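Local coordinates for protein probable zinc protease PqqL (Escherichia coli, PDB 6OFT) that probably cleaves peptides as a zinc-dependent periplasmic metalloprotease of the M16 family, of which this chain is the first half, at residues A[33-37]-A[113-117]; A[56-61]-A[95-99]; A[120-126]-A[186-190]. All coordinates share one frame; numbering follows the deposited sequence.

Interaction 1: A[33-37]-A[113-117]; sequences NLWLQ and VMAIF
The ring of F117 bridges two alternate residues of strand 33-37, meeting L34 with one flank and L36 with the other. Its CE2 lies 3.7 Å from CB of L34, while CD1 on the far flank comes to 3.5 Å from CB of L36. CZ, the foremost atom, reaches the backbone itself, 3.2 Å from the carbonyl O of L34. The two leucines carry their branches differently. L34 has CG anti to its carbonyl carbon (chi1 -56°), which, with an extended chi2, lays CD1 against the preceding turn of helix 113-117; there it crosses V113 obliquely and lies 3.8 Å from CG1 of that valine. The same methyl meets M114, whose chain is bent twice and brings SD round to 4.1 Å from L34 CD1, the two side chains being roughly perpendicular. In L36, by contrast, CG stands anti to the backbone N (chi1 174°), and it is CB that presses on the phenyl. W35, between the leucines, points the other way, onto helix 378-391. Strand and helix run almost parallel, 6° apart, with their axes 10.3 Å from each other at closest approach. This is the layered packing of the alpha/beta domain: helix 107-122 covers one face of the sheet and helix 378-391 lies against the other. F117 also makes edge-to-face contacts with F201 and W120; with an alanine here, a gap would probably open against L34 and L36, and F201 and W120 would each lose one edge-to-face contact. No hydrogen bond joins the two segments, so helix and strand are held by shape and apolar burial, while the strand's backbone polar groups pair within the sheet.

Interaction 2: A[56-61]-A[95-99]; sequences VEHMMF and ETVYQ
The ring of Y98, on strand 96-103, meets E57, M60 and F61 of segment 56-61 step by step. The CA–CB bond of Y98 does not aim at that segment; having CG anti to the carbonyl carbon (chi1 -59°) is what swings the ring over to it. CD1 is the first atom to find a partner, with CZ of F61 at 4.3 Å, close to the ring plane. Next along that edge, CE1 lies 3.7 Å from the carbonyl O of E57, which sits in the plane of the ring. CE1 also meets M60, whose CG lies 3.4 Å from it and as close to the hydroxyl. The bent M60 chain then carries its sulfur to 5.5 Å from the ring centroid, an oblique Met-aromatic contact. At the tip, OH nestles against the helix backbone, 3.2 Å from CA of E57; it shares a hydrogen bond with the hydroxyl of Y194. Beside it, CG2 of T96 packs against CB and CG of E57, 3.8 Å from CB, while the carboxylate OE2 of E57 is hydrogen-bonded to T91 OG1. E57 and H58, with H54, form the HxxEH signature of M16 peptidases, predicted to supply the proton acceptor and two zinc ligands. The signature helix thus rests on strand 96-103, which runs between strands 31-38 and 87-91, while helix 128-144, bearing E134, packs against H58 and M59.

Interaction 3: A[120-126]-A[186-190]; sequences WSNAATF and LRQFY
F126 turns the edge of its ring, CE2 and CZ foremost, into the face of Y190, a T-shaped pair with centroids 5.1 Å apart and planes at 69°. Over one face of the F126 ring lies the backbone of helix 186-190, with R187 CA 4.0 Å above its plane. At the edge of Y190, in its plane, stands the carbonyl O of W120. The hydroxyl of Y190 donates to that W120 O at 2.7 Å, arriving from well above the carbonyl plane, and it accepts a nearly straight bond from A124 N at 3.2 Å. One phenol therefore ties W120, on helix 107-122, to the chain at A124. Having CG anti to the backbone N (chi1 176°) extends the ring that far. The guanidinium of R187 has F126 CB over one face, and its NH1 gives a bent hydrogen bond to T125 O at 2.8 Å. CB of L186 packs on CD1 of F126. Helix 183-193 thus packs beside the predicted zinc site, the L186 side chain about 7 Å from that of ligand E134. It joins helix 107-122 and the following chain, while helix 52-59 closes the cluster, placing M59 against F126 and F55 against L186.

Interactions 1 and 2 are wholly buried and share one sheet: strands 31-38 and 96-103 are neighbours, joined by L36 N to Y98 O, and L36 and Y98 point to the same face. Neither has a hydrogen bond across its segments; interaction 1 is apolar packing, whereas interaction 2 adds a buried phenol hydroxyl and the predicted proton acceptor. Interaction 3 is only partly buried and adds hydrogen bonds to its aromatic packing. It uses helix 107-122 again, a turn beyond interaction 1, where L36 CD2 touches S121. It also backs onto interaction 2, as F61 meets W120 and M60 packs on A124. Helix 107-122 links the sheet core to the surroundings of the predicted zinc-binding helix.

Interaction 1: A[33-37]-A[113-117]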
loop_
_atom_site.group_PDB
_atom_site.type_symbol
_atom_site.label_atom_id
_atom_site.label_comp_id
_atom_site.label_asym_id
_atom_site.label_seq_id
_atom_site.Cartn_x
_atom_site.Cartn_y
_atom_site.Cartn_z
ATOM N N ASN A 33 -0.434 -13.028 15.684
ATOM C CA ASN A 33 -0.887 -12.966 14.311
ATOM C C ASN A 33 -0.080 -14.002 13.568
ATOM O O ASN A 33 1.145 -14.099 13.751
ATOM C CB ASN A 33 -0.666 -11.585 13.704
ATOM C CG ASN A 33 -1.735 -10.589 14.041
ATOM O OD1 ASN A 33 -2.757 -10.906 14.657
ATOM N ND2 ASN A 33 -1.500 -9.347 13.669
ATOM N N LEU A 34 -0.780 -14.839 12.807
ATOM C CA LEU A 34 -0.178 -15.877 11.972
ATOM C C LEU A 34 -0.661 -15.578 10.570
ATOM O O LEU A 34 -1.870 -15.614 10.319
ATOM C CB LEU A 34 -0.594 -17.298 12.414
ATOM C CG LEU A 34 -0.318 -17.713 13.868
ATOM C CD1 LEU A 34 -0.900 -19.084 14.141
ATOM C CD2 LEU A 34 1.194 -17.716 14.194
ATOM N N TRP A 35 0.262 -15.140 9.696
ATOM C CA TRP A 35 -0.071 -14.781 8.324
ATOM C C TRP A 35 0.731 -15.613 7.354
ATOM O O TRP A 35 1.961 -15.675 7.471
ATOM C CB TRP A 35 0.240 -13.291 8.020
ATOM C CG TRP A 35 -0.627 -12.232 8.652
ATOM C CD1 TRP A 35 -1.464 -12.362 9.731
ATOM C CD2 TRP A 35 -0.641 -10.843 8.300
ATOM N NE1 TRP A 35 -2.048 -11.150 10.025
ATOM C CE2 TRP A 35 -1.553 -10.197 9.169
ATOM C CE3 TRP A 35 0.041 -10.075 7.334
ATOM C CZ2 TRP A 35 -1.779 -8.812 9.122
ATOM C CZ3 TRP A 35 -0.221 -8.710 7.256
ATOM C CH2 TRP A 35 -1.129 -8.096 8.133
ATOM N N LEU A 36 0.049 -16.192 6.349
ATOM C CA LEU A 36 0.702 -16.913 5.269
ATOM C C LEU A 36 0.671 -15.980 4.054
ATOM O O LEU A 36 -0.406 -15.604 3.563
ATOM C CB LEU A 36 0.035 -18.268 4.957
ATOM C CG LEU A 36 0.597 -18.999 3.713
ATOM C CD1 LEU A 36 2.108 -19.374 3.902
ATOM C CD2 LEU A 36 -0.268 -20.222 3.349
ATOM N N GLN A 37 1.862 -15.610 3.581
ATOM C CA GLN A 37 2.021 -14.690 2.471
ATOM C C GLN A 37 2.512 -15.382 1.203
ATOM O O GLN A 37 3.624 -15.894 1.160
ATOM C CB GLN A 37 2.945 -13.519 2.900
ATOM C CG GLN A 37 3.380 -12.567 1.776
ATOM C CD GLN A 37 4.427 -11.624 2.286
ATOM O OE1 GLN A 37 5.522 -12.032 2.681
ATOM N NE2 GLN A 37 4.112 -10.349 2.317
ATOM N N VAL A 113 -4.578 -24.435 14.140
ATOM C CA VAL A 113 -4.487 -23.337 13.162
ATOM C C VAL A 113 -3.310 -23.606 12.184
ATOM O O VAL A 113 -3.462 -23.453 10.968
ATOM C CB VAL A 113 -4.410 -21.934 13.862
ATOM C CG1 VAL A 113 -4.009 -20.836 12.889
ATOM C CG2 VAL A 113 -5.735 -21.573 14.532
ATOM N N MET A 114 -2.171 -24.064 12.717
ATOM C CA MET A 114 -0.977 -24.392 11.918
ATOM C C MET A 114 -1.254 -25.542 10.932
ATOM O O MET A 114 -0.729 -25.529 9.821
ATOM C CB MET A 114 0.190 -24.765 12.838
ATOM C CG MET A 114 0.819 -23.581 13.561
ATOM S SD MET A 114 1.301 -22.189 12.503
ATOM C CE MET A 114 2.553 -22.939 11.473
ATOM N N ALA A 115 -2.076 -26.521 11.347
ATOM C CA ALA A 115 -2.465 -27.676 10.526
ATOM C C ALA A 115 -3.314 -27.208 9.333
ATOM O O ALA A 115 -3.110 -27.700 8.221
ATOM C CB ALA A 115 -3.220 -28.686 11.360
ATOM N N ILE A 116 -4.199 -26.199 9.554
ATOM C CA ILE A 116 -5.012 -25.568 8.506
ATOM C C ILE A 116 -4.087 -24.819 7.523
ATOM O O ILE A 116 -4.297 -24.915 6.318
ATOM C CB ILE A 116 -6.134 -24.665 9.098
ATOM C CG1 ILE A 116 -7.206 -25.516 9.838
ATOM C CG2 ILE A 116 -6.786 -23.797 8.009
ATOM C CD1 ILE A 116 -8.188 -24.752 10.702
ATOM N N PHE A 117 -3.066 -24.092 8.030
ATOM C CA PHE A 117 -2.113 -23.368 7.168
ATOM C C PHE A 117 -1.336 -24.334 6.270
ATOM O O PHE A 117 -1.113 -24.033 5.096
ATOM C CB PHE A 117 -1.143 -22.487 7.982
ATOM C CG PHE A 117 -1.642 -21.094 8.314
ATOM C CD1 PHE A 117 -1.802 -20.139 7.320
ATOM C CD2 PHE A 117 -1.887 -20.720 9.633
ATOM C CE1 PHE A 117 -2.217 -18.839 7.632
ATOM C CE2 PHE A 117 -2.292 -19.418 9.945
ATOM C CZ PHE A 117 -2.459 -18.488 8.944
#

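Interaction 2: A[56-61]-A[95-99]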
loop_
_atom_site.group_PDB
_atom_site.type_symbol
_atom_site.label_atom_id
_atom_site.label_comp_id
_atom_site.label_asym_id
_atom_site.label_seq_id
_atom_site.Cartn_x
_atom_site.Cartn_y
_atom_site.Cartn_z
ATOM N N VAL A 56 -8.894 -18.195 -6.297
ATOM C CA VAL A 56 -8.100 -19.200 -5.554
ATOM C C VAL A 56 -8.146 -18.914 -4.030
ATOM O O VAL A 56 -8.356 -19.837 -3.248
ATOM C CB VAL A 56 -6.634 -19.347 -6.094
ATOM C CG1 VAL A 56 -5.720 -20.055 -5.091
ATOM C CG2 VAL A 56 -6.610 -20.073 -7.432
ATOM N N GLU A 57 -7.975 -17.625 -3.639
ATOM C CA GLU A 57 -8.004 -17.135 -2.257
ATOM C C GLU A 57 -9.310 -17.529 -1.539
ATOM O O GLU A 57 -9.263 -18.084 -0.450
ATOM C CB GLU A 57 -7.790 -15.615 -2.246
ATOM C CG GLU A 57 -7.755 -14.986 -0.859
ATOM C CD GLU A 57 -8.764 -13.864 -0.728
ATOM O OE1 GLU A 57 -9.722 -14.013 0.058
ATOM O OE2 GLU A 57 -8.617 -12.849 -1.440
ATOM N N HIS A 58 -10.457 -17.287 -2.187
ATOM C CA HIS A 58 -11.780 -17.675 -1.695
ATOM C C HIS A 58 -11.898 -19.207 -1.545
ATOM O O HIS A 58 -12.478 -19.691 -0.572
ATOM C CB HIS A 58 -12.866 -17.153 -2.658
ATOM C CG HIS A 58 -13.249 -15.730 -2.404
ATOM N ND1 HIS A 58 -14.492 -15.404 -1.909
ATOM C CD2 HIS A 58 -12.531 -14.593 -2.560
ATOM C CE1 HIS A 58 -14.499 -14.088 -1.786
ATOM N NE2 HIS A 58 -13.343 -13.555 -2.162
ATOM N N MET A 59 -11.298 -19.961 -2.470
ATOM C CA MET A 59 -11.364 -21.426 -2.456
ATOM C C MET A 59 -10.619 -22.072 -1.284
ATOM O O MET A 59 -10.842 -23.256 -1.025
ATOM C CB MET A 59 -10.905 -22.032 -3.797
ATOM C CG MET A 59 -11.866 -21.808 -4.975
ATOM S SD MET A 59 -13.624 -22.161 -4.687
ATOM C CE MET A 59 -13.542 -23.901 -4.073
ATOM N N MET A 60 -9.780 -21.309 -0.544
ATOM C CA MET A 60 -9.051 -21.860 0.609
ATOM C C MET A 60 -9.992 -22.149 1.777
ATOM O O MET A 60 -9.739 -23.046 2.586
ATOM C CB MET A 60 -7.899 -20.929 1.050
ATOM C CG MET A 60 -6.759 -20.821 0.034
ATOM S SD MET A 60 -6.042 -22.383 -0.543
ATOM C CE MET A 60 -6.778 -22.472 -2.155
ATOM N N PHE A 61 -11.110 -21.430 1.819
ATOM C CA PHE A 61 -12.120 -21.563 2.864
ATOM C C PHE A 61 -13.257 -22.491 2.444
ATOM O O PHE A 61 -14.257 -22.574 3.160
ATOM C CB PHE A 61 -12.655 -20.165 3.248
ATOM C CG PHE A 61 -11.551 -19.224 3.674
ATOM C CD1 PHE A 61 -11.080 -19.227 4.984
ATOM C CD2 PHE A 61 -10.965 -18.354 2.762
ATOM C CE1 PHE A 61 -10.055 -18.362 5.374
ATOM C CE2 PHE A 61 -9.922 -17.511 3.149
ATOM C CZ PHE A 61 -9.479 -17.518 4.454
ATOM N N GLU A 95 0.383 -9.835 -4.088
ATOM C CA GLU A 95 0.361 -10.968 -3.168
ATOM C C GLU A 95 -1.038 -11.438 -2.798
ATOM O O GLU A 95 -2.038 -10.746 -3.044
ATOM C CB GLU A 95 1.106 -10.583 -1.853
ATOM C CG GLU A 95 0.493 -9.382 -1.154
ATOM C CD GLU A 95 1.149 -8.842 0.100
ATOM O OE1 GLU A 95 2.114 -9.456 0.604
ATOM O OE2 GLU A 95 0.677 -7.793 0.589
ATOM N N THR A 96 -1.072 -12.604 -2.139
ATOM C CA THR A 96 -2.266 -13.208 -1.560
ATOM C C THR A 96 -1.854 -13.507 -0.132
ATOM O O THR A 96 -0.816 -14.134 0.081
ATOM C CB THR A 96 -2.698 -14.479 -2.298
ATOM O OG1 THR A 96 -2.599 -14.278 -3.704
ATOM C CG2 THR A 96 -4.110 -14.869 -1.950
ATOM N N VAL A 97 -2.611 -13.011 0.845
ATOM C CA VAL A 97 -2.249 -13.201 2.256
ATOM C C VAL A 97 -3.419 -13.810 3.022
ATOM O O VAL A 97 -4.561 -13.349 2.865
ATOM C CB VAL A 97 -1.721 -11.880 2.919
ATOM C CG1 VAL A 97 -1.340 -12.094 4.386
ATOM C CG2 VAL A 97 -0.514 -11.318 2.164
ATOM N N TYR A 98 -3.115 -14.814 3.883
ATOM C CA TYR A 98 -4.069 -15.546 4.724
ATOM C C TYR A 98 -3.756 -15.236 6.169
ATOM O O TYR A 98 -2.613 -15.405 6.605
ATOM C CB TYR A 98 -4.005 -17.051 4.409
ATOM C CG TYR A 98 -4.318 -17.334 2.957
ATOM C CD1 TYR A 98 -5.626 -17.532 2.535
ATOM C CD2 TYR A 98 -3.307 -17.347 1.992
ATOM C CE1 TYR A 98 -5.926 -17.744 1.195
ATOM C CE2 TYR A 98 -3.596 -17.549 0.648
ATOM C CZ TYR A 98 -4.907 -17.763 0.257
ATOM O OH TYR A 98 -5.212 -18.025 -1.049
ATOM N N GLN A 99 -4.749 -14.697 6.892
ATOM C CA GLN A 99 -4.529 -14.129 8.224
ATOM C C GLN A 99 -5.375 -14.745 9.317
ATOM O O GLN A 99 -6.586 -14.903 9.153
ATOM C CB GLN A 99 -4.763 -12.589 8.194
ATOM C CG GLN A 99 -4.023 -11.834 7.056
ATOM C CD GLN A 99 -4.545 -10.428 6.799
ATOM O OE1 GLN A 99 -5.742 -10.159 6.871
ATOM N NE2 GLN A 99 -3.657 -9.496 6.467
#

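Interaction 3: A[120-126]-A[186-190]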
loop_
_atom_site.group_PDB
_atom_site.type_symbol
_atom_site.label_atom_id
_atom_site.label_comp_id
_atom_site.label_asym_id
_atom_site.label_seq_id
_atom_site.Cartn_x
_atom_site.Cartn_y
_atom_site.Cartn_z
ATOM N N TRP A 120 -3.628 -25.243 3.430
ATOM C CA TRP A 120 -3.875 -24.165 2.478
ATOM C C TRP A 120 -2.674 -24.102 1.513
ATOM O O TRP A 120 -2.849 -23.783 0.341
ATOM C CB TRP A 120 -4.033 -22.824 3.212
ATOM C CG TRP A 120 -5.372 -22.610 3.856
ATOM C CD1 TRP A 120 -6.541 -23.263 3.575
ATOM C CD2 TRP A 120 -5.681 -21.648 4.870
ATOM N NE1 TRP A 120 -7.565 -22.748 4.339
ATOM C CE2 TRP A 120 -7.068 -21.741 5.130
ATOM C CE3 TRP A 120 -4.921 -20.686 5.570
ATOM C CZ2 TRP A 120 -7.711 -20.921 6.065
ATOM C CZ3 TRP A 120 -5.563 -19.871 6.492
ATOM C CH2 TRP A 120 -6.943 -19.986 6.724
ATOM N N SER A 121 -1.462 -24.438 2.022
ATOM C CA SER A 121 -0.211 -24.429 1.266
ATOM C C SER A 121 -0.170 -25.361 0.044
ATOM O O SER A 121 0.427 -24.972 -0.961
ATOM C CB SER A 121 0.973 -24.720 2.181
ATOM O OG SER A 121 1.126 -23.684 3.136
ATOM N N ASN A 122 -0.760 -26.582 0.131
ATOM C CA ASN A 122 -0.720 -27.577 -0.959
ATOM C C ASN A 122 -1.887 -28.600 -1.000
ATOM O O ASN A 122 -1.844 -29.509 -1.833
ATOM C CB ASN A 122 0.629 -28.340 -0.912
ATOM C CG ASN A 122 0.743 -29.366 0.200
ATOM O OD1 ASN A 122 0.018 -29.345 1.208
ATOM N ND2 ASN A 122 1.649 -30.311 0.025
ATOM N N ALA A 123 -2.890 -28.500 -0.101
ATOM C CA ALA A 123 -3.941 -29.529 -0.060
ATOM C C ALA A 123 -5.382 -29.017 -0.273
ATOM O O ALA A 123 -6.329 -29.743 0.045
ATOM C CB ALA A 123 -3.839 -30.336 1.225
ATOM N N ALA A 124 -5.549 -27.831 -0.887
ATOM C CA ALA A 124 -6.881 -27.297 -1.245
ATOM C C ALA A 124 -7.445 -28.215 -2.347
ATOM O O ALA A 124 -6.682 -28.639 -3.219
ATOM C CB ALA A 124 -6.762 -25.879 -1.763
ATOM N N THR A 125 -8.753 -28.540 -2.296
ATOM C CA THR A 125 -9.348 -29.526 -3.217
ATOM C C THR A 125 -10.128 -28.975 -4.427
ATOM O O THR A 125 -10.267 -29.714 -5.410
ATOM C CB THR A 125 -10.236 -30.525 -2.451
ATOM O OG1 THR A 125 -11.230 -29.814 -1.713
ATOM C CG2 THR A 125 -9.426 -31.428 -1.520
ATOM N N PHE A 126 -10.661 -27.730 -4.365
ATOM C CA PHE A 126 -11.430 -27.135 -5.475
ATOM C C PHE A 126 -12.561 -28.049 -5.972
ATOM O O PHE A 126 -12.611 -28.370 -7.157
ATOM C CB PHE A 126 -10.521 -26.713 -6.654
ATOM C CG PHE A 126 -9.373 -25.822 -6.279
ATOM C CD1 PHE A 126 -9.530 -24.441 -6.230
ATOM C CD2 PHE A 126 -8.131 -26.362 -5.952
ATOM C CE1 PHE A 126 -8.463 -23.613 -5.859
ATOM C CE2 PHE A 126 -7.067 -25.535 -5.592
ATOM C CZ PHE A 126 -7.243 -24.167 -5.541
ATOM N N LEU A 186 -8.374 -23.439 -11.943
ATOM C CA LEU A 186 -8.095 -22.827 -10.633
ATOM C C LEU A 186 -6.976 -23.601 -9.946
ATOM O O LEU A 186 -6.074 -22.992 -9.374
ATOM C CB LEU A 186 -9.346 -22.837 -9.740
ATOM C CG LEU A 186 -10.512 -21.978 -10.177
ATOM C CD1 LEU A 186 -11.710 -22.262 -9.307
ATOM C CD2 LEU A 186 -10.161 -20.481 -10.120
ATOM N N ARG A 187 -7.023 -24.947 -10.054
ATOM C CA ARG A 187 -6.044 -25.890 -9.507
ATOM C C ARG A 187 -4.692 -25.651 -10.167
ATOM O O ARG A 187 -3.680 -25.697 -9.486
ATOM C CB ARG A 187 -6.506 -27.337 -9.785
ATOM C CG ARG A 187 -5.956 -28.397 -8.835
ATOM C CD ARG A 187 -6.394 -29.818 -9.212
ATOM N NE ARG A 187 -7.806 -29.891 -9.611
ATOM C CZ ARG A 187 -8.816 -30.165 -8.788
ATOM N NH1 ARG A 187 -8.586 -30.434 -7.509
ATOM N NH2 ARG A 187 -10.063 -30.190 -9.243
ATOM N N GLN A 188 -4.676 -25.404 -11.494
ATOM C CA GLN A 188 -3.450 -25.154 -12.256
ATOM C C GLN A 188 -2.708 -23.900 -11.743
ATOM O O GLN A 188 -1.497 -23.970 -11.516
ATOM C CB GLN A 188 -3.787 -25.050 -13.753
ATOM C CG GLN A 188 -2.591 -24.947 -14.695
ATOM C CD GLN A 188 -2.959 -25.112 -16.165
ATOM O OE1 GLN A 188 -2.109 -25.448 -17.000
ATOM N NE2 GLN A 188 -4.224 -24.885 -16.527
ATOM N N PHE A 189 -3.428 -22.775 -11.538
ATOM C CA PHE A 189 -2.830 -21.533 -11.015
ATOM C C PHE A 189 -2.276 -21.796 -9.612
ATOM O O PHE A 189 -1.134 -21.452 -9.330
ATOM C CB PHE A 189 -3.876 -20.400 -10.976
ATOM C CG PHE A 189 -3.358 -19.052 -10.526
ATOM C CD1 PHE A 189 -2.965 -18.095 -11.455
ATOM C CD2 PHE A 189 -3.294 -18.726 -9.171
ATOM C CE1 PHE A 189 -2.494 -16.843 -11.040
ATOM C CE2 PHE A 189 -2.824 -17.476 -8.757
ATOM C CZ PHE A 189 -2.432 -16.541 -9.692
ATOM N N TYR A 190 -3.087 -22.429 -8.754
ATOM C CA TYR A 190 -2.732 -22.810 -7.389
ATOM C C TYR A 190 -1.443 -23.627 -7.328
ATOM O O TYR A 190 -0.551 -23.279 -6.557
ATOM C CB TYR A 190 -3.891 -23.589 -6.767
ATOM C CG TYR A 190 -3.648 -24.141 -5.379
ATOM C CD1 TYR A 190 -3.607 -23.300 -4.271
ATOM C CD2 TYR A 190 -3.591 -25.516 -5.157
ATOM C CE1 TYR A 190 -3.468 -23.810 -2.982
ATOM C CE2 TYR A 190 -3.468 -26.037 -3.871
ATOM C CZ TYR A 190 -3.413 -25.179 -2.785
ATOM O OH TYR A 190 -3.288 -25.682 -1.512
#